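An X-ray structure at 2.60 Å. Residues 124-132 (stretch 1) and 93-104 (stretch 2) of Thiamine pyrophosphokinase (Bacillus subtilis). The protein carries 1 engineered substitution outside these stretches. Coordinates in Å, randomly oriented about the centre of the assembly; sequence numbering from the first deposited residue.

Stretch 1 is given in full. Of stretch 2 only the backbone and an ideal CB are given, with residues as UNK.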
# COMPACT_ATOMS: atom_id res chain seq x y z
N ASN A 124 4.80 -8.16 11.25
CA ASN A 124 3.82 -9.12 10.78
C ASN A 124 2.40 -8.55 10.77
O ASN A 124 1.51 -9.04 11.48
CB ASN A 124 3.88 -10.40 11.61
CG ASN A 124 4.91 -11.39 11.10
OD1 ASN A 124 5.01 -12.52 11.58
ND2 ASN A 124 5.70 -10.96 10.11
N ILE A 125 2.20 -7.51 9.97
CA ILE A 125 0.89 -6.88 9.82
C ILE A 125 0.70 -6.62 8.33
O ILE A 125 1.55 -6.01 7.69
CB ILE A 125 0.81 -5.54 10.57
CG1 ILE A 125 1.04 -5.74 12.06
CG2 ILE A 125 -0.56 -4.91 10.34
CD1 ILE A 125 0.99 -4.46 12.86
N LYS A 126 -0.42 -7.07 7.78
CA LYS A 126 -0.70 -6.87 6.37
C LYS A 126 -0.77 -5.38 6.04
O LYS A 126 -1.57 -4.63 6.60
CB LYS A 126 -2.01 -7.56 5.99
CG LYS A 126 -1.90 -9.08 6.02
CD LYS A 126 -3.24 -9.77 5.85
CE LYS A 126 -3.06 -11.28 5.82
NZ LYS A 126 -2.25 -11.77 6.99
N ILE A 127 0.11 -4.97 5.12
CA ILE A 127 0.19 -3.59 4.66
C ILE A 127 0.11 -3.63 3.14
O ILE A 127 1.05 -4.05 2.47
CB ILE A 127 1.52 -2.95 5.09
CG1 ILE A 127 1.69 -3.09 6.60
CG2 ILE A 127 1.56 -1.49 4.65
CD1 ILE A 127 2.98 -2.50 7.14
N ARG A 128 -1.01 -3.19 2.59
CA ARG A 128 -1.20 -3.20 1.15
C ARG A 128 -1.14 -1.78 0.60
O ARG A 128 -1.75 -0.89 1.17
CB ARG A 128 -2.56 -3.84 0.83
CG ARG A 128 -3.02 -3.65 -0.59
CD ARG A 128 -4.41 -4.25 -0.82
NE ARG A 128 -4.41 -5.71 -0.72
CZ ARG A 128 -4.96 -6.39 0.28
NH1 ARG A 128 -5.57 -5.76 1.27
NH2 ARG A 128 -4.91 -7.71 0.28
N LEU A 129 -0.40 -1.57 -0.48
CA LEU A 129 -0.33 -0.23 -1.08
C LEU A 129 -1.29 -0.25 -2.25
O LEU A 129 -1.34 -1.23 -2.98
CB LEU A 129 1.07 0.10 -1.60
CG LEU A 129 2.32 -0.18 -0.76
CD1 LEU A 129 3.52 0.39 -1.53
CD2 LEU A 129 2.22 0.45 0.63
N ILE A 130 -2.06 0.82 -2.43
CA ILE A 130 -3.03 0.85 -3.52
C ILE A 130 -3.13 2.14 -4.33
O ILE A 130 -3.13 3.24 -3.77
CB ILE A 130 -4.45 0.59 -3.01
CG1 ILE A 130 -4.49 -0.68 -2.15
CG2 ILE A 130 -5.41 0.51 -4.19
CD1 ILE A 130 -5.85 -0.92 -1.54
N ASP A 131 -3.23 1.98 -5.65
CA ASP A 131 -3.40 3.11 -6.55
C ASP A 131 -4.39 2.69 -7.65
O ASP A 131 -4.94 1.58 -7.63
CB ASP A 131 -2.05 3.57 -7.13
CG ASP A 131 -1.59 2.76 -8.33
OD1 ASP A 131 -1.38 1.54 -8.18
OD2 ASP A 131 -1.41 3.34 -9.43
N LYS A 132 -4.63 3.59 -8.59
CA LYS A 132 -5.57 3.35 -9.68
C LYS A 132 -5.42 2.00 -10.39
O LYS A 132 -6.40 1.43 -10.86
CB LYS A 132 -5.45 4.50 -10.70
CG LYS A 132 -6.10 4.25 -12.05
CD LYS A 132 -5.58 5.25 -13.09
CE LYS A 132 -6.10 4.95 -14.49
NZ LYS A 132 -7.58 5.01 -14.57
N UNK A 93 -2.42 -1.63 15.85
CA UNK A 93 -2.53 -3.06 15.56
C UNK A 93 -3.84 -3.46 14.91
O UNK A 93 -4.69 -4.10 15.53
CB UNK A 93 -2.35 -3.86 16.85
N UNK A 94 -4.04 -3.06 13.65
CA UNK A 94 -5.26 -3.40 12.92
C UNK A 94 -4.87 -4.61 12.09
O UNK A 94 -3.68 -4.86 11.90
CB UNK A 94 -5.78 -2.25 12.06
N UNK A 95 -5.84 -5.38 11.61
CA UNK A 95 -5.51 -6.56 10.82
C UNK A 95 -4.94 -6.16 9.46
O UNK A 95 -4.16 -6.89 8.85
CB UNK A 95 -6.75 -7.44 10.64
N UNK A 96 -5.32 -4.97 9.00
CA UNK A 96 -4.90 -4.51 7.70
C UNK A 96 -4.69 -3.01 7.60
O UNK A 96 -5.49 -2.23 8.10
CB UNK A 96 -5.93 -4.94 6.66
N UNK A 97 -3.60 -2.61 6.96
CA UNK A 97 -3.34 -1.21 6.73
C UNK A 97 -3.36 -1.09 5.21
O UNK A 97 -2.77 -1.93 4.53
CB UNK A 97 -2.03 -0.74 7.35
N UNK A 98 -4.06 -0.09 4.70
CA UNK A 98 -4.12 0.14 3.26
C UNK A 98 -3.76 1.59 3.00
O UNK A 98 -4.36 2.50 3.57
CB UNK A 98 -5.50 -0.20 2.69
N UNK A 99 -2.77 1.80 2.14
CA UNK A 99 -2.30 3.15 1.84
C UNK A 99 -2.55 3.57 0.40
O UNK A 99 -2.29 2.81 -0.54
CB UNK A 99 -0.80 3.25 2.14
N UNK A 100 -3.02 4.80 0.24
CA UNK A 100 -3.31 5.36 -1.08
C UNK A 100 -2.50 6.64 -1.30
O UNK A 100 -1.90 7.16 -0.35
CB UNK A 100 -4.81 5.64 -1.23
N UNK A 101 -2.51 7.14 -2.53
CA UNK A 101 -1.77 8.36 -2.84
C UNK A 101 -0.31 8.03 -2.64
O UNK A 101 0.47 8.83 -2.12
CB UNK A 101 -2.21 9.54 -1.97
N UNK A 102 0.03 6.83 -3.07
CA UNK A 102 1.35 6.29 -2.92
C UNK A 102 2.22 6.37 -4.18
O UNK A 102 3.42 6.05 -4.17
CB UNK A 102 1.23 4.83 -2.47
N UNK A 103 1.60 6.79 -5.28
CA UNK A 103 2.33 6.92 -6.53
C UNK A 103 2.20 8.36 -7.00
O UNK A 103 1.29 9.07 -6.58
CB UNK A 103 1.81 5.94 -7.59
N UNK A 104 3.13 8.80 -7.83
CA UNK A 104 3.09 10.16 -8.32
C UNK A 104 4.24 10.40 -9.27
O UNK A 104 5.00 9.48 -9.60
CB UNK A 104 3.13 11.16 -7.16

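Position 93 has positive phi (56°), a conformation that glycine and asparagine take most readily, and its CB lies 5.2 Å from Ile125 CD1, pointing sideways. Stretch 1 asks little here; the residue is Gln93, the first residue to leave helical angles after a helix. Position 94 (phi -97°, psi 162°) has no atom of stretch 1 within 5.5 Å of its CB, so many residues would serve. It is Pro94, whose carbonyl O meets Ile125 CG2 at 3.5 Å. At 95 the CB points away from stretch 1, which sets no preference; many residues would serve. Asp95 OD2 is hydrogen-bonded elsewhere in the structure, while the backbone O of Asp95 lies 3.6 Å from Lys126 CB.

From 96 to 100 the chain is a strand running parallel to stretch 1, and alternate side chains leave on opposite faces. The backbone sets this frame for any residues but proline at 97 and 99: the amides of 97 and 99 donate to Lys126 O (2.9 Å from N of 97) and Arg128 O (3.0 Å from N of 99), and the carbonyls of the same two positions accept from Arg128 N (2.9 Å from O of 97) and Ile130 N (2.8 Å from O of 99).

Position 96 shares its face with Lys126 and Arg128, its CB 5.5 Å from Arg128 NH1. An acid, a polar residue or a beta-branched aliphatic would all suit. Ile96 takes the aliphatic option, setting CG2 4.1 Å from Arg128 NH1.

Position 97 turns to the face of Ile127 and Leu129. With its CB 4.5 Å from Ile127 CG1 and 5.3 Å from Ile125 CG2, valine, isoleucine or leucine would fit. Ile97 supplies a branched carbon, CB lying 4.4 Å from Ile127 CG1.

Position 98 returns to the Arg128 face, within reach of the Arg128 guanidinium, a donor, and near an apolar end, its CB 4.3 Å from Ile130 CD1. Glutamate, glutamine or another chain carrying an acceptor would answer the arginine. In Gln98, OE1 accepts a long hydrogen bond from Arg128 NH1 at 3.3 Å, and the same OE1 lies 3.8 Å from Ile130 CD1.

Position 99 faces Leu129, its CB 4.4 Å from Leu129 CD2, so an aliphatic is called for, and beta branching suits the strand. Ile99 reaches with CD1 to Leu129 CD2 (4.0 Å) and Ile127 CG2 (4.2 Å).

At 100 the CB points sideways, 3.9 Å from Ile130 O, and the flank of Ile130 invites a large apolar group. The end of Phe100 comes nearer to stretch 1 than its CB direction suggests, CE1 lying 3.7 Å from Ile130 CB.

Position 101 has phi 64°, psi 40° and a CB direction leading away; glycine is favoured, and Gly101 is found.

The CB of 102 points toward stretch 1, 4.8 Å from Leu129 CB, where leucine, isoleucine or methionine could pack. Ile102 CD1 lies 3.2 Å from Leu129 CD2, closer than two methyls normally sit, so at 2.60 Å resolution the exact distance should be read with caution. Its chi1 of -104° lies between wells.

Position 103 also points inward, 4.5 Å from Asp131 OD2, which would suit a small polar residue or a base. Thr103 packs OG1 3.5 Å from Asp131 CB. Position 104, out of reach and fully extended, is Gly104.

Stretch 2, residues 93-104: QPDIIQIFGITG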
# COMPACT_ATOMS: atom_id res chain seq x y z
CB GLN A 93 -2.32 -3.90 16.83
CG GLN A 93 -0.86 -4.10 17.18
CD GLN A 93 -0.67 -4.96 18.42
OE1 GLN A 93 -1.09 -4.58 19.51
NE2 GLN A 93 -0.05 -6.11 18.25
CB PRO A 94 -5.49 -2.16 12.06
CG PRO A 94 -4.09 -1.85 11.63
CD PRO A 94 -3.27 -2.05 12.91
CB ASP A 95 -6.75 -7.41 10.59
CG ASP A 95 -7.55 -7.63 11.86
OD1 ASP A 95 -6.99 -8.21 12.83
OD2 ASP A 95 -8.73 -7.23 11.89
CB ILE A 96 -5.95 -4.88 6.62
CG1 ILE A 96 -6.31 -6.36 6.74
CG2 ILE A 96 -5.40 -4.59 5.24
CD1 ILE A 96 -7.49 -6.79 5.90
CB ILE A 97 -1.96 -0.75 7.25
CG1 ILE A 97 -1.94 -0.78 8.78
CG2 ILE A 97 -1.69 0.67 6.79
CD1 ILE A 97 -0.59 -0.51 9.37
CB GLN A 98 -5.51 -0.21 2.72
CG GLN A 98 -5.73 -1.71 2.59
CD GLN A 98 -7.14 -2.08 2.16
OE1 GLN A 98 -7.34 -2.99 1.34
NE2 GLN A 98 -8.13 -1.40 2.73
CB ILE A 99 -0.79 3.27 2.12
CG1 ILE A 99 -0.47 2.68 3.51
CG2 ILE A 99 -0.38 4.73 2.04
CD1 ILE A 99 1.01 2.57 3.83
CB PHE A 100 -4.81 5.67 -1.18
CG PHE A 100 -5.68 4.52 -0.79
CD1 PHE A 100 -6.26 3.71 -1.77
CD2 PHE A 100 -5.91 4.22 0.55
CE1 PHE A 100 -7.06 2.62 -1.41
CE2 PHE A 100 -6.71 3.13 0.92
CZ PHE A 100 -7.29 2.33 -0.06
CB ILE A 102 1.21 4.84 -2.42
CG1 ILE A 102 1.55 4.81 -0.93
CG2 ILE A 102 2.03 3.88 -3.27
CD1 ILE A 102 1.44 3.43 -0.32
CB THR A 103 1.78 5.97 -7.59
OG1 THR A 103 0.36 6.10 -7.65
CG2 THR A 103 2.13 4.54 -7.24
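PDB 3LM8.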